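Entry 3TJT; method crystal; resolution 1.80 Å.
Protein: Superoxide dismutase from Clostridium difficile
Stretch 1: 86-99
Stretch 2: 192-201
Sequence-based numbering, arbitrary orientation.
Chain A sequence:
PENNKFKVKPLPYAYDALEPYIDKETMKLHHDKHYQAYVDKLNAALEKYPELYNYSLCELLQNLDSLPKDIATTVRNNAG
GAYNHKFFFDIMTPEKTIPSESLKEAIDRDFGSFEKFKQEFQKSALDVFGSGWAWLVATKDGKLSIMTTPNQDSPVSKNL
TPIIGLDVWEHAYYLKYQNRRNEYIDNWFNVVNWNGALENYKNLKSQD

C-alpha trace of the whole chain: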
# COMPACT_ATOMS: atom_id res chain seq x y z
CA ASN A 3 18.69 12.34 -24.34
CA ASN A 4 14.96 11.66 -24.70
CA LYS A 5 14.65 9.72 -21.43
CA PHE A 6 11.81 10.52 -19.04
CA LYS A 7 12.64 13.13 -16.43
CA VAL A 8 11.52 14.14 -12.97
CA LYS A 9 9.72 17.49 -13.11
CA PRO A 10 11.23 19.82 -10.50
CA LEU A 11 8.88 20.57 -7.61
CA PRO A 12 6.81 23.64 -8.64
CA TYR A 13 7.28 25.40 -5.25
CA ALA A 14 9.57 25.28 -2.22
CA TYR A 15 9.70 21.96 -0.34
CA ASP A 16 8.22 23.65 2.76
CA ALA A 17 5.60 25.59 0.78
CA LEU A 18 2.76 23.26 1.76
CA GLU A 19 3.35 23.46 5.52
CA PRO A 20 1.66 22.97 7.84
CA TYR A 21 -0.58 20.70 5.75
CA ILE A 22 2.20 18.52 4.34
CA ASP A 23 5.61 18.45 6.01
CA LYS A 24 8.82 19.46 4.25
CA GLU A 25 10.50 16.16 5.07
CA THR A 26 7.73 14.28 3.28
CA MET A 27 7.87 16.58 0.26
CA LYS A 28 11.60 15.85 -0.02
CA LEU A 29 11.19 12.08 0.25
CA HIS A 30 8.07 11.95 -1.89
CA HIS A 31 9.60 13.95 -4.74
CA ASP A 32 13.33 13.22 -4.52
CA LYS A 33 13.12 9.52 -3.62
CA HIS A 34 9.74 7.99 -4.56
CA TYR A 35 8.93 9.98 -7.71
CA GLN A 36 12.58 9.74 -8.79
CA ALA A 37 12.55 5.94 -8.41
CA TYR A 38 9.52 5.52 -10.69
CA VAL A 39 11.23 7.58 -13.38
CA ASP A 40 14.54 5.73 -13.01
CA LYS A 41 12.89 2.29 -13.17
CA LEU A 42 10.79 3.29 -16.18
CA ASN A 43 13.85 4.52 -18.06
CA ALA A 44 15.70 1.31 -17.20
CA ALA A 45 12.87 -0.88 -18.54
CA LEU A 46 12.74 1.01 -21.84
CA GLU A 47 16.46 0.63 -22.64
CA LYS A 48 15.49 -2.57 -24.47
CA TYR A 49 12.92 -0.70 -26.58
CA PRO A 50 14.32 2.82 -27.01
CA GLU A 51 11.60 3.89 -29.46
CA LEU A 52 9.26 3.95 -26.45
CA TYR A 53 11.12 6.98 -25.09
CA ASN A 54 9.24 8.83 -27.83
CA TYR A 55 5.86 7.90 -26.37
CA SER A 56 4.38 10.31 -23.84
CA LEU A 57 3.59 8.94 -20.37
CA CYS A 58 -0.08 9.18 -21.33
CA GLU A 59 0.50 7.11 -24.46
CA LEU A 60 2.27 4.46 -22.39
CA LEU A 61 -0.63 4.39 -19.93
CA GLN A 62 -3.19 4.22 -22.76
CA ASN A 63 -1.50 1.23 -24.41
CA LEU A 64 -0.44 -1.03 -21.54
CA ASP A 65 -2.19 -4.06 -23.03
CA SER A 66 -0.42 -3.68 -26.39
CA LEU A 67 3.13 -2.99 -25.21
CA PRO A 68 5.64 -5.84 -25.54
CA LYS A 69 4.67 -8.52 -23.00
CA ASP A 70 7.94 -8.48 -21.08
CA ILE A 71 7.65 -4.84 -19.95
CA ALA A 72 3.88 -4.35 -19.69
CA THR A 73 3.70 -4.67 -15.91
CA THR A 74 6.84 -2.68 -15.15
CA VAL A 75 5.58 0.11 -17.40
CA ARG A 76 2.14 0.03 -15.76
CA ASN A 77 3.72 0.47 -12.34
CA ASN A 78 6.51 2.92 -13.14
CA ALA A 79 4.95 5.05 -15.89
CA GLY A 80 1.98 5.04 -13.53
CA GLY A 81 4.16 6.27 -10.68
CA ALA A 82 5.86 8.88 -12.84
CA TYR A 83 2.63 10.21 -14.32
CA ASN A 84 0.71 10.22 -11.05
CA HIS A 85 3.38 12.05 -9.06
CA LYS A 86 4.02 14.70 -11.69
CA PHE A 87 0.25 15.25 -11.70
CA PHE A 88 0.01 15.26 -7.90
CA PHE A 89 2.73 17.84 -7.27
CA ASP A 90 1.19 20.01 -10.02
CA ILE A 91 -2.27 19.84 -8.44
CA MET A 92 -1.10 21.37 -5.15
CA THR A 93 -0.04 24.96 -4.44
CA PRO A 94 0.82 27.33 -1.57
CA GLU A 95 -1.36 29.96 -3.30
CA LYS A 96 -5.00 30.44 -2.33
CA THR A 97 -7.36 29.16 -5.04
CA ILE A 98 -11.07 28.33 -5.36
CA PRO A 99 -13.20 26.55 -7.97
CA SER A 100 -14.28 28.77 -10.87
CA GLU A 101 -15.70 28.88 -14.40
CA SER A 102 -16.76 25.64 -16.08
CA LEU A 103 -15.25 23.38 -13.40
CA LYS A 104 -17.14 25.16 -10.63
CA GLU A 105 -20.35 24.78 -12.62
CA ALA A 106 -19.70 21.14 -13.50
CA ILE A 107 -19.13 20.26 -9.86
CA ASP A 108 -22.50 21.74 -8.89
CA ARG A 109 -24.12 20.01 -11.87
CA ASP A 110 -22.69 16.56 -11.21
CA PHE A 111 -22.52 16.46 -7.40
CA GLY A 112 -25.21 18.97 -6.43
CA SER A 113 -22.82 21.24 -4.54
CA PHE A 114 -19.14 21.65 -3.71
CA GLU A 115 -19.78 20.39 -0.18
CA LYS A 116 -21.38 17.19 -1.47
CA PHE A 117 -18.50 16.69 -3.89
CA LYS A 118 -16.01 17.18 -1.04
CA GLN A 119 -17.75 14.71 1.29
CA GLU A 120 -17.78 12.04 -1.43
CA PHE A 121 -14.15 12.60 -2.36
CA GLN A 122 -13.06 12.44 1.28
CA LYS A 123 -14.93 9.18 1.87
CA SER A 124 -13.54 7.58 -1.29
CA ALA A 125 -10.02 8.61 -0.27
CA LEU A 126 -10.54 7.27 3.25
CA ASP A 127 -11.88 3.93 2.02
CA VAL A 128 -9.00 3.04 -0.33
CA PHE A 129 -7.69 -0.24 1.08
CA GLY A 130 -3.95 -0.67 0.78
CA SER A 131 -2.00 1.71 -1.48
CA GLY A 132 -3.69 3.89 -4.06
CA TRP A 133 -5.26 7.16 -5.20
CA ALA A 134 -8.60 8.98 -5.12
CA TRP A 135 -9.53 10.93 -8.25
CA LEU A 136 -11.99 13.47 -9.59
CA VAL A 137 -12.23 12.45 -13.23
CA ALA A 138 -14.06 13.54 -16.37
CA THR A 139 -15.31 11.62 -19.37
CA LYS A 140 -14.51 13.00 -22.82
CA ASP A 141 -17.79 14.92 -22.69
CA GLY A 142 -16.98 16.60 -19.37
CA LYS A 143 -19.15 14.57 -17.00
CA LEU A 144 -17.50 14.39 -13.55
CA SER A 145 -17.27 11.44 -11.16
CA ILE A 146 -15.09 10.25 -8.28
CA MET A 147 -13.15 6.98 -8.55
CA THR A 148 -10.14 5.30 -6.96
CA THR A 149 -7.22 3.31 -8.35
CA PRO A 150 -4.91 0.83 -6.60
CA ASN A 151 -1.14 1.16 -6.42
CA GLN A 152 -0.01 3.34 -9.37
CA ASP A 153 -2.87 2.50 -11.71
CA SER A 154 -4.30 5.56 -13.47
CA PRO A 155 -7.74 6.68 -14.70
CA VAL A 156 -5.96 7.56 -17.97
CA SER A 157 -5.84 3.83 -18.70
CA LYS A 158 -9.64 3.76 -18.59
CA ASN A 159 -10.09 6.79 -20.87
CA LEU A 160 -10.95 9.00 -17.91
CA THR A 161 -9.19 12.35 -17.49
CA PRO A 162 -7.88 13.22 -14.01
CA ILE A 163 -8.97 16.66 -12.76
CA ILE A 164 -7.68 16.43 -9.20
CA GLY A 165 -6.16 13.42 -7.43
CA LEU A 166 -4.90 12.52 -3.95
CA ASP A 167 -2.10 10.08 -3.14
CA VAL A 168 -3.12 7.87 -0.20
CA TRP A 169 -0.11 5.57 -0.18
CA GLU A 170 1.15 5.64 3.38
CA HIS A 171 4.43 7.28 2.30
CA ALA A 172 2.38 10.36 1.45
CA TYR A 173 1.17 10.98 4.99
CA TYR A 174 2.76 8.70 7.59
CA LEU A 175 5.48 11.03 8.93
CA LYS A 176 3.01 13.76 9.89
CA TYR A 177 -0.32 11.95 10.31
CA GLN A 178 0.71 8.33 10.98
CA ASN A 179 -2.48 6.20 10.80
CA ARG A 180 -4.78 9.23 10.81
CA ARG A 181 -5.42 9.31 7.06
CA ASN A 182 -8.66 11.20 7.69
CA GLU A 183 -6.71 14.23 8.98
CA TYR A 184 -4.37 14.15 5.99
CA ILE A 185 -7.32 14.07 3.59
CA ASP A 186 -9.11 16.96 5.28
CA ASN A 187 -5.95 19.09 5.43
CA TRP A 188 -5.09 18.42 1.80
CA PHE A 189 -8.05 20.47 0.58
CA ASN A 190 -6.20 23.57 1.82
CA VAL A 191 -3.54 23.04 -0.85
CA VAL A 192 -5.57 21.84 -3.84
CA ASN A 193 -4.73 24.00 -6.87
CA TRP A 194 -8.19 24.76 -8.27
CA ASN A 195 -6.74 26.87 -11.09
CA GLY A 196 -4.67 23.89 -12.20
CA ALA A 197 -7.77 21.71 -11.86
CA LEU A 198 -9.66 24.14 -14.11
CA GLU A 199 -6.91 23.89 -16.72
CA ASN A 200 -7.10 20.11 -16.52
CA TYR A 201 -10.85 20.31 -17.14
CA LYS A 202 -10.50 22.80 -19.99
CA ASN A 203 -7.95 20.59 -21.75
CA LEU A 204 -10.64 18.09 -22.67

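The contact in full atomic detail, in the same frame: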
# COMPACT_ATOMS: atom_id res chain seq x y z
N LYS A 86 3.92 13.42 -10.99
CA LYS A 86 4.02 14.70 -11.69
C LYS A 86 2.68 15.43 -11.56
O LYS A 86 2.64 16.62 -11.21
CB LYS A 86 4.38 14.52 -13.17
CG LYS A 86 4.58 15.86 -13.89
CD LYS A 86 4.54 15.73 -15.41
CE LYS A 86 5.60 14.79 -15.92
NZ LYS A 86 5.61 14.72 -17.41
N PHE A 87 1.59 14.70 -11.81
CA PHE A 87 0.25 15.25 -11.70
C PHE A 87 -0.05 15.76 -10.29
O PHE A 87 -0.57 16.86 -10.10
CB PHE A 87 -0.79 14.19 -12.11
CG PHE A 87 -2.21 14.66 -12.03
CD1 PHE A 87 -2.84 15.17 -13.15
CD2 PHE A 87 -2.91 14.62 -10.84
CE1 PHE A 87 -4.14 15.61 -13.08
CE2 PHE A 87 -4.21 15.07 -10.76
CZ PHE A 87 -4.83 15.57 -11.88
N PHE A 88 0.29 14.94 -9.30
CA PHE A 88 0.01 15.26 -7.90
C PHE A 88 0.73 16.53 -7.43
O PHE A 88 0.12 17.40 -6.80
CB PHE A 88 0.40 14.06 -7.02
CG PHE A 88 0.07 14.22 -5.57
CD1 PHE A 88 -1.23 14.46 -5.16
CD2 PHE A 88 1.06 14.09 -4.61
CE1 PHE A 88 -1.55 14.60 -3.81
CE2 PHE A 88 0.76 14.23 -3.25
CZ PHE A 88 -0.55 14.48 -2.85
N PHE A 89 2.02 16.64 -7.71
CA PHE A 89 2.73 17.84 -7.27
C PHE A 89 2.21 19.07 -8.01
O PHE A 89 2.14 20.15 -7.44
CB PHE A 89 4.24 17.66 -7.40
CG PHE A 89 4.78 16.53 -6.55
CD1 PHE A 89 4.43 16.43 -5.20
CD2 PHE A 89 5.63 15.58 -7.09
CE1 PHE A 89 4.91 15.39 -4.41
CE2 PHE A 89 6.12 14.53 -6.30
CZ PHE A 89 5.75 14.44 -4.97
N ASP A 90 1.78 18.89 -9.26
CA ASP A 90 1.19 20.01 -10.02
C ASP A 90 -0.18 20.45 -9.50
O ASP A 90 -0.59 21.61 -9.70
CB ASP A 90 1.08 19.65 -11.52
CG ASP A 90 2.38 19.86 -12.27
OD1 ASP A 90 3.32 20.46 -11.71
OD2 ASP A 90 2.46 19.42 -13.44
N ILE A 91 -0.90 19.55 -8.84
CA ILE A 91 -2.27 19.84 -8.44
C ILE A 91 -2.34 20.43 -7.02
O ILE A 91 -3.41 20.65 -6.47
CB ILE A 91 -3.19 18.60 -8.57
CG1 ILE A 91 -4.64 19.02 -8.81
CG2 ILE A 91 -3.09 17.68 -7.35
CD1 ILE A 91 -4.81 19.92 -10.03
N MET A 92 -1.17 20.69 -6.44
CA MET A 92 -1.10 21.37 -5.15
C MET A 92 -0.40 22.72 -5.31
O MET A 92 0.38 22.91 -6.25
CB MET A 92 -0.36 20.51 -4.13
CG MET A 92 -1.06 19.15 -3.86
SD MET A 92 -0.29 18.25 -2.51
CE MET A 92 1.23 17.71 -3.26
N THR A 93 -0.67 23.64 -4.39
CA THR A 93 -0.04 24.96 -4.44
C THR A 93 -0.11 25.65 -3.09
O THR A 93 -1.07 25.46 -2.34
CB THR A 93 -0.73 25.86 -5.50
OG1 THR A 93 -0.09 27.15 -5.53
CG2 THR A 93 -2.20 26.04 -5.16
N PRO A 94 0.89 26.48 -2.77
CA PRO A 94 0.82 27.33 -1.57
C PRO A 94 -0.09 28.55 -1.77
O PRO A 94 -0.45 29.21 -0.80
CB PRO A 94 2.26 27.78 -1.38
CG PRO A 94 2.84 27.77 -2.75
CD PRO A 94 2.20 26.60 -3.45
N GLU A 95 -0.46 28.84 -3.02
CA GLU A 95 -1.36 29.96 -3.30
C GLU A 95 -2.81 29.64 -2.94
O GLU A 95 -3.21 28.48 -2.95
CB GLU A 95 -1.27 30.36 -4.77
CG GLU A 95 0.16 30.61 -5.26
CD GLU A 95 0.94 31.60 -4.39
OE1 GLU A 95 0.34 32.59 -3.92
OE2 GLU A 95 2.15 31.39 -4.18
N LYS A 96 -3.59 30.66 -2.61
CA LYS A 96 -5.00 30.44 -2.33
C LYS A 96 -5.79 30.39 -3.64
O LYS A 96 -5.67 31.29 -4.48
CB LYS A 96 -5.56 31.53 -1.39
CG LYS A 96 -4.89 31.54 -0.01
CD LYS A 96 -5.60 32.47 0.96
CE LYS A 96 -6.73 31.78 1.72
NZ LYS A 96 -6.21 30.83 2.75
N THR A 97 -6.58 29.33 -3.82
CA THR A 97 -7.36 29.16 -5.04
C THR A 97 -8.75 28.62 -4.70
O THR A 97 -8.92 27.99 -3.66
CB THR A 97 -6.70 28.14 -6.01
OG1 THR A 97 -6.79 26.82 -5.44
CG2 THR A 97 -5.25 28.50 -6.27
N ILE A 98 -9.73 28.88 -5.56
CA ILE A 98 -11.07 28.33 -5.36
C ILE A 98 -11.61 27.87 -6.71
O ILE A 98 -11.10 28.28 -7.75
CB ILE A 98 -12.05 29.36 -4.73
CG1 ILE A 98 -12.32 30.52 -5.70
CG2 ILE A 98 -11.52 29.87 -3.38
CD1 ILE A 98 -13.37 31.48 -5.18
N PRO A 99 -12.62 26.99 -6.69
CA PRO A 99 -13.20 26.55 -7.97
C PRO A 99 -13.79 27.73 -8.73
O PRO A 99 -14.34 28.64 -8.11
CB PRO A 99 -14.34 25.61 -7.53
CG PRO A 99 -13.92 25.09 -6.18
CD PRO A 99 -13.19 26.27 -5.54
N VAL A 192 -5.14 22.16 -2.48
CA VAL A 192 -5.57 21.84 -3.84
C VAL A 192 -5.47 23.07 -4.74
O VAL A 192 -5.93 24.16 -4.36
CB VAL A 192 -7.01 21.31 -3.89
CG1 VAL A 192 -7.49 21.16 -5.35
CG2 VAL A 192 -7.12 19.98 -3.16
N ASN A 193 -4.85 22.91 -5.90
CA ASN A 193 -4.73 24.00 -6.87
C ASN A 193 -5.93 24.00 -7.83
O ASN A 193 -5.91 23.32 -8.86
CB ASN A 193 -3.42 23.89 -7.65
CG ASN A 193 -3.22 25.04 -8.65
OD1 ASN A 193 -4.10 25.87 -8.83
ND2 ASN A 193 -2.06 25.07 -9.29
N TRP A 194 -6.96 24.75 -7.48
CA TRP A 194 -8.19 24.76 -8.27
C TRP A 194 -8.01 25.40 -9.65
O TRP A 194 -8.73 25.06 -10.58
CB TRP A 194 -9.35 25.40 -7.49
CG TRP A 194 -9.83 24.48 -6.42
CD1 TRP A 194 -9.64 24.61 -5.07
CD2 TRP A 194 -10.52 23.23 -6.62
NE1 TRP A 194 -10.19 23.52 -4.42
CE2 TRP A 194 -10.74 22.67 -5.34
CE3 TRP A 194 -10.98 22.55 -7.75
CZ2 TRP A 194 -11.40 21.45 -5.16
CZ3 TRP A 194 -11.64 21.34 -7.57
CH2 TRP A 194 -11.84 20.80 -6.29
N ASN A 195 -7.04 26.30 -9.77
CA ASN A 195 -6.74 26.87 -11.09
C ASN A 195 -6.12 25.82 -12.01
O ASN A 195 -6.45 25.76 -13.20
CB ASN A 195 -5.83 28.09 -10.97
CG ASN A 195 -6.46 29.19 -10.13
OD1 ASN A 195 -7.68 29.28 -10.02
ND2 ASN A 195 -5.62 30.03 -9.52
N GLY A 196 -5.25 24.99 -11.46
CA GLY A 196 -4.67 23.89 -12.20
C GLY A 196 -5.76 22.88 -12.56
O GLY A 196 -5.79 22.35 -13.68
N ALA A 197 -6.65 22.61 -11.61
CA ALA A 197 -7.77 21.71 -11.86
C ALA A 197 -8.63 22.23 -13.01
O ALA A 197 -9.06 21.45 -13.88
CB ALA A 197 -8.61 21.54 -10.61
N LEU A 198 -8.88 23.53 -13.03
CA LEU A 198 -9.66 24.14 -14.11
C LEU A 198 -8.97 23.93 -15.45
O LEU A 198 -9.62 23.62 -16.45
CB LEU A 198 -9.87 25.64 -13.84
CG LEU A 198 -10.59 26.42 -14.95
CD1 LEU A 198 -11.99 25.88 -15.17
CD2 LEU A 198 -10.66 27.89 -14.58
N GLU A 199 -7.65 24.10 -15.49
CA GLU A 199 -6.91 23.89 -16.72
C GLU A 199 -6.99 22.43 -17.17
O GLU A 199 -7.13 22.15 -18.35
CB GLU A 199 -5.46 24.34 -16.60
CG GLU A 199 -5.30 25.86 -16.50
CD GLU A 199 -6.10 26.61 -17.57
OE1 GLU A 199 -5.79 26.47 -18.77
OE2 GLU A 199 -7.04 27.36 -17.19
N ASN A 200 -6.91 21.52 -16.21
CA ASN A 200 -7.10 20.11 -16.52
C ASN A 200 -8.47 19.84 -17.15
O ASN A 200 -8.58 19.04 -18.09
CB ASN A 200 -6.95 19.25 -15.25
CG ASN A 200 -5.52 19.21 -14.74
OD1 ASN A 200 -4.58 19.54 -15.47
ND2 ASN A 200 -5.34 18.80 -13.49
N TYR A 201 -9.49 20.50 -16.64
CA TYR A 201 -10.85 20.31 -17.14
C TYR A 201 -11.01 20.94 -18.52
O TYR A 201 -11.66 20.38 -19.40
CB TYR A 201 -11.87 20.88 -16.16
CG TYR A 201 -13.30 20.53 -16.48
CD1 TYR A 201 -13.75 19.22 -16.41
CD2 TYR A 201 -14.21 21.52 -16.85
CE1 TYR A 201 -15.05 18.89 -16.70
CE2 TYR A 201 -15.53 21.20 -17.14
CZ TYR A 201 -15.94 19.89 -17.06
OH TYR A 201 -17.24 19.56 -17.34
O HOH W 1 -2.18 18.40 -12.30
O HOH W 2 0.66 23.93 -8.71
O HOH W 3 -5.05 26.48 -3.17
O HOH W 4 -10.27 28.36 -10.31

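The end of one helix and the loop after it (86-99) pack against a short loop and the helix it leads into (192-201; helix 194-201) in a small contact, 592 Å² counting both sides, held by two direct hydrogen bonds, bridging waters and a few apolar pairings. The residues that meet lie at least 95 positions apart in the sequence. The CA atoms come closest at Met92 and Val192, 4.7 Å apart, in a single beta bridge. Here the first helix has just ended: Ile91 is the first residue to leave helical angles, and its carbonyl turns to the other stretch, where Asn193 N donates to Ile91 O at 2.7 Å in a nearly straight bond (166°). The same oxygen lies 3.6 Å from Val192 CA, in a CA-H...O contact.

Asn193 is the N-cap of the second helix. Its OD1 accepts from Gly196 N at 3.0 Å, supplying an acceptor for an amide of the first turn, which has no preceding helical carbonyl to bond. Its ND2 serves the contact through water 2, which accepts from Asn193 ND2 (3.0 Å) and donates to Asp90 O (2.8 Å) and Met92 O (2.7 Å), so the cap residue is tied to the end of the first helix. Against its aliphatic part, Asn193 CB, rests the methyl Thr93 CG2 at 3.5 Å.

Thr97 points toward the same helix start and meets another free amide there: Trp194 N donates to Thr97 OG1 at 2.9 Å (164°). Thr97 OG1 also lies 3.0 Å from Val192 O, while its methyl CG2 packs 3.6 Å from Asn195 ND2. Beyond it, water 4 donates to both Ile98 O (2.7 Å) and Asn195 OD1 (2.8 Å), joining two acceptors that could not bond each other directly.

Pro99 closes this end of the contact over the indole of Trp194. Pro99 CD sits 4.0 Å from the centroid of the Trp194 five-membered ring, only 12° off its normal, a CH-pi contact over the face; Pro99 CG is 3.9 Å from Trp194 CD2.

Toward the other end, the CA-to-CB bond of Ile91 points sideways, but CD1 comes in against the second helix, 4.2 Å from Ala197 CB and 3.7 Å from Asn200 ND2. Phe87, one turn earlier, reaches in likewise, its CE1 3.4 Å from Asn200 ND2 in an oblique approach. Water 1 donates to Phe87 O at 3.1 Å and accepts a weak bond from Asn200 ND2 at 3.4 Å, adding a loose polar link beside the ring.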